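Local coordinates for protein methyltransferase type 12 (PDB 3JWG) that probably transfers a methyl group from S-adenosyl-L-methionine to the 2'-oxygen of the 3'-terminal nucleotide of small RNAs, through the methyltransferase domain of bacterial Hen1, at residues 108-111 and 112-115; 115-118 and 119-123. All coordinates share one frame; numbering follows the deposited sequence.

Contact 1. Residues 108-111 and 112-115; sequences VIEV and IEHL. With MG (magnesium ion), chain B.
Glu113 bends back to Glu110, where its OE2 lies 3.0 Å from Glu110 CA, and the planes of the two carboxylates are 66° apart. The approach depends on a chain that starts between the backbone N and the carbonyl carbon (chi1 63°) and then bends at chi2, which brings the acid back toward the residues that follow strand 105-109. OE1 accepts a hydrogen bond from a water, and that water in turn accepts one from Val111 N at 2.8 Å. Thr140 also bonds OE1, while the Glu110 carboxylate turns away to form a salt bridge with Arg17.

The His114 ring meets Glu110 O edge-on, CD2 being 3.4 Å from that oxygen, and Glu113 CG sits over one ring face. His114 N donates to Val111 O at 3.0 Å with the N-H well aimed, although the donor stands 42° out of the carbonyl plane. This i to i+3 bond belongs to the 3-10 segment 112-114. On the apolar side, Val111 CG1 meets Leu115 CD1 at 4.1 Å, and Val108 CG1 touches Ile112 CG2 where the two side chains cross at about a right angle.

Just before the turn, Ile109 O binds the magnesium ion at 2.3 Å, with Gly37 O and three waters as further ligands; one of these waters also accepts from Ile109 N. The ion is therefore held by the protein through neutral carbonyl oxygens, at the C-terminal end of a central strand of the Rossmann-like sheet, while the acids just after the strand bind elsewhere, Glu113 to water and Thr140 and Glu110 to Arg17.

Contact 2. Residues 115-118 and 119-123; sequences LDEN and RLQAF
Asp116 OD1 takes the backbone N-H of Arg119 at 2.9 Å in an almost perfectly straight bond, 178° at the hydrogen, and the donor arrives nearly on the line of the C-O bond. This is the N-cap of helix 117-131. With CG set between the backbone N and the carbonyl carbon (chi1 53°), the carboxylate folds forward over the first turn and lies near the Arg119 side chain as well. The two flat groups are strongly inclined to each other, and Asp116 OD2 remains 4.1 Å from Arg119 NE, well out of the guanidinium plane, so any attraction is probably only between the charges, with no N-H directed at the oxygen.

Just before the cap, Leu115 packs against the first turns of the helix, on the side of Leu120 and Phe123. Its CB packs on Leu120 CB at 4.1 Å, while CD1 reaches Phe123 CB at 3.8 Å, the leucine and the phenylalanine crossing at about a right angle. On the outer side, Glu117 and Gln121 run alongside each other in the same direction, their carboxylate and amide planes 79° apart.

The backbone supplies the frame for these side chains. Leu120 N bonds to Asp116 O at 2.9 Å, followed by Gln121 N to Glu117 O and Ala122 N to Asn118 O, both at 3.1 Å. Farther out, Leu120 rests on Trp166, Ala122 on Val94 and Phe123 on Leu93. Asp116 thus serves the helix start twice, its carboxylate answering one early N-H and its carbonyl another, and its negative charge probably interacts favourably with the positive end of the helix dipole.

In the fold
Contacts 1 and 2 are successive steps of one beta-alpha-beta crossover, in which strand 105-109 passes through a 3-10 turn into helix 117-131 and on to strand 135-141. They share Leu115, and Phe123 of contact 2 bridges them by packing on Val108, Val111 and Ile112. Contact 1 is partly buried, at the strand end where the magnesium ion binds; its polar chemistry runs through carboxylates, water, carbonyl oxygens and the metal. Contact 2 lies mostly at the surface, where a capped helix start presents charged and amide groups outward and keeps Leu120 and Phe123 for the inner face that meets the turn.

Contact 1. Residues 108-111 and 112-115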
# COMPACT_ATOMS: atom_id res chain seq x y z
N VAL A 108 -0.89 -1.35 0.45
CA VAL A 108 0.29 -1.79 -0.28
C VAL A 108 0.56 -0.75 -1.37
O VAL A 108 -0.06 -0.79 -2.43
CB VAL A 108 0.02 -3.17 -0.92
CG1 VAL A 108 1.26 -3.68 -1.63
CG2 VAL A 108 -0.45 -4.15 0.15
N ILE A 109 1.47 0.17 -1.09
CA ILE A 109 1.78 1.24 -2.04
C ILE A 109 3.24 1.16 -2.49
O ILE A 109 4.14 1.09 -1.66
CB ILE A 109 1.51 2.61 -1.40
CG1 ILE A 109 0.09 2.63 -0.81
CG2 ILE A 109 1.70 3.73 -2.43
CD1 ILE A 109 -0.22 3.86 0.00
N GLU A 110 3.46 1.17 -3.80
CA GLU A 110 4.80 1.10 -4.36
C GLU A 110 5.58 -0.10 -3.84
O GLU A 110 6.72 0.02 -3.37
CB GLU A 110 5.55 2.40 -4.07
CG GLU A 110 4.79 3.63 -4.56
CD GLU A 110 5.56 4.92 -4.39
OE1 GLU A 110 6.08 5.17 -3.27
OE2 GLU A 110 5.64 5.69 -5.36
N VAL A 111 4.96 -1.27 -3.94
CA VAL A 111 5.57 -2.51 -3.49
C VAL A 111 5.61 -3.59 -4.55
O VAL A 111 6.69 -4.03 -4.94
CB VAL A 111 4.83 -3.12 -2.26
CG1 VAL A 111 5.39 -4.49 -1.94
CG2 VAL A 111 4.96 -2.21 -1.04
N ILE A 112 4.44 -4.01 -5.04
CA ILE A 112 4.37 -5.11 -5.99
C ILE A 112 5.14 -4.97 -7.28
O ILE A 112 5.64 -5.96 -7.80
CB ILE A 112 2.89 -5.51 -6.34
CG1 ILE A 112 2.19 -4.38 -7.09
CG2 ILE A 112 2.13 -5.87 -5.08
CD1 ILE A 112 0.82 -4.76 -7.60
N GLU A 113 5.26 -3.75 -7.80
CA GLU A 113 6.00 -3.56 -9.05
C GLU A 113 7.51 -3.78 -8.88
O GLU A 113 8.25 -3.77 -9.85
CB GLU A 113 5.73 -2.17 -9.63
CG GLU A 113 6.21 -1.02 -8.76
CD GLU A 113 5.16 -0.55 -7.77
OE1 GLU A 113 4.23 -1.31 -7.45
OE2 GLU A 113 5.29 0.60 -7.30
N HIS A 114 7.96 -3.97 -7.64
CA HIS A 114 9.38 -4.18 -7.36
C HIS A 114 9.73 -5.63 -7.02
O HIS A 114 10.90 -5.96 -6.82
CB HIS A 114 9.84 -3.30 -6.20
CG HIS A 114 9.69 -1.84 -6.45
ND1 HIS A 114 10.31 -1.20 -7.51
CD2 HIS A 114 9.01 -0.88 -5.78
CE1 HIS A 114 10.02 0.09 -7.47
NE2 HIS A 114 9.23 0.31 -6.44
N LEU A 115 8.72 -6.49 -6.95
CA LEU A 115 8.95 -7.89 -6.58
C LEU A 115 9.06 -8.84 -7.76
O LEU A 115 8.29 -8.74 -8.71
CB LEU A 115 7.81 -8.36 -5.67
CG LEU A 115 7.51 -7.47 -4.45
CD1 LEU A 115 6.32 -8.03 -3.68
CD2 LEU A 115 8.74 -7.41 -3.55
MG MG B . 4.40 1.88 0.51
O HOH W 1 2.80 0.26 1.31
O HOH W 2 2.33 -1.63 -4.88
O HOH W 3 3.17 3.56 1.98
O HOH W 4 5.64 4.05 0.04

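Contact 2. Residues 115-118 and 119-123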
# COMPACT_ATOMS: atom_id res chain seq x y z
N LEU A 115 8.72 -6.49 -6.95
CA LEU A 115 8.95 -7.89 -6.58
C LEU A 115 9.06 -8.84 -7.76
O LEU A 115 8.29 -8.74 -8.71
CB LEU A 115 7.81 -8.36 -5.67
CG LEU A 115 7.51 -7.47 -4.45
CD1 LEU A 115 6.32 -8.03 -3.68
CD2 LEU A 115 8.74 -7.41 -3.55
N ASP A 116 10.01 -9.77 -7.70
CA ASP A 116 10.13 -10.76 -8.77
C ASP A 116 9.05 -11.80 -8.53
O ASP A 116 8.33 -11.74 -7.53
CB ASP A 116 11.52 -11.41 -8.79
CG ASP A 116 11.93 -12.00 -7.45
OD1 ASP A 116 11.12 -12.72 -6.83
OD2 ASP A 116 13.07 -11.74 -7.01
N GLU A 117 8.93 -12.76 -9.44
CA GLU A 117 7.92 -13.81 -9.35
C GLU A 117 7.85 -14.51 -7.99
O GLU A 117 6.77 -14.64 -7.41
CB GLU A 117 8.13 -14.84 -10.45
CG GLU A 117 6.98 -15.82 -10.60
CD GLU A 117 7.22 -16.85 -11.69
OE1 GLU A 117 8.18 -17.65 -11.57
OE2 GLU A 117 6.46 -16.85 -12.68
N ASN A 118 8.99 -14.97 -7.48
CA ASN A 118 9.01 -15.66 -6.20
C ASN A 118 8.56 -14.78 -5.04
O ASN A 118 7.72 -15.18 -4.24
CB ASN A 118 10.41 -16.21 -5.88
CG ASN A 118 10.51 -16.73 -4.45
OD1 ASN A 118 9.74 -17.60 -4.03
ND2 ASN A 118 11.47 -16.20 -3.69
N ARG A 119 9.12 -13.58 -4.94
CA ARG A 119 8.76 -12.68 -3.85
C ARG A 119 7.31 -12.22 -3.92
O ARG A 119 6.65 -12.05 -2.90
CB ARG A 119 9.68 -11.47 -3.81
CG ARG A 119 11.09 -11.76 -3.35
CD ARG A 119 11.69 -10.46 -2.83
NE ARG A 119 13.09 -10.28 -3.19
CZ ARG A 119 13.66 -9.08 -3.28
NH1 ARG A 119 12.95 -7.99 -3.02
NH2 ARG A 119 14.95 -8.97 -3.61
N LEU A 120 6.80 -12.02 -5.14
CA LEU A 120 5.42 -11.58 -5.31
C LEU A 120 4.46 -12.67 -4.82
O LEU A 120 3.51 -12.38 -4.10
CB LEU A 120 5.13 -11.28 -6.78
CG LEU A 120 3.69 -10.89 -7.13
CD1 LEU A 120 3.29 -9.64 -6.34
CD2 LEU A 120 3.57 -10.65 -8.63
N GLN A 121 4.72 -13.91 -5.21
CA GLN A 121 3.86 -15.01 -4.79
C GLN A 121 3.90 -15.15 -3.26
O GLN A 121 2.87 -15.36 -2.62
CB GLN A 121 4.30 -16.32 -5.48
CG GLN A 121 3.95 -16.34 -6.98
CD GLN A 121 4.39 -17.62 -7.69
OE1 GLN A 121 4.03 -18.72 -7.28
NE2 GLN A 121 5.15 -17.46 -8.76
N ALA A 122 5.09 -15.03 -2.68
CA ALA A 122 5.23 -15.12 -1.24
C ALA A 122 4.46 -13.97 -0.58
O ALA A 122 3.73 -14.17 0.39
CB ALA A 122 6.70 -15.07 -0.85
N PHE A 123 4.62 -12.76 -1.12
CA PHE A 123 3.94 -11.59 -0.58
C PHE A 123 2.41 -11.74 -0.67
O PHE A 123 1.69 -11.30 0.23
CB PHE A 123 4.38 -10.33 -1.32
CG PHE A 123 3.72 -9.07 -0.81
CD1 PHE A 123 3.98 -8.60 0.48
CD2 PHE A 123 2.83 -8.36 -1.61
CE1 PHE A 123 3.37 -7.44 0.96
CE2 PHE A 123 2.21 -7.20 -1.14
CZ PHE A 123 2.47 -6.74 0.15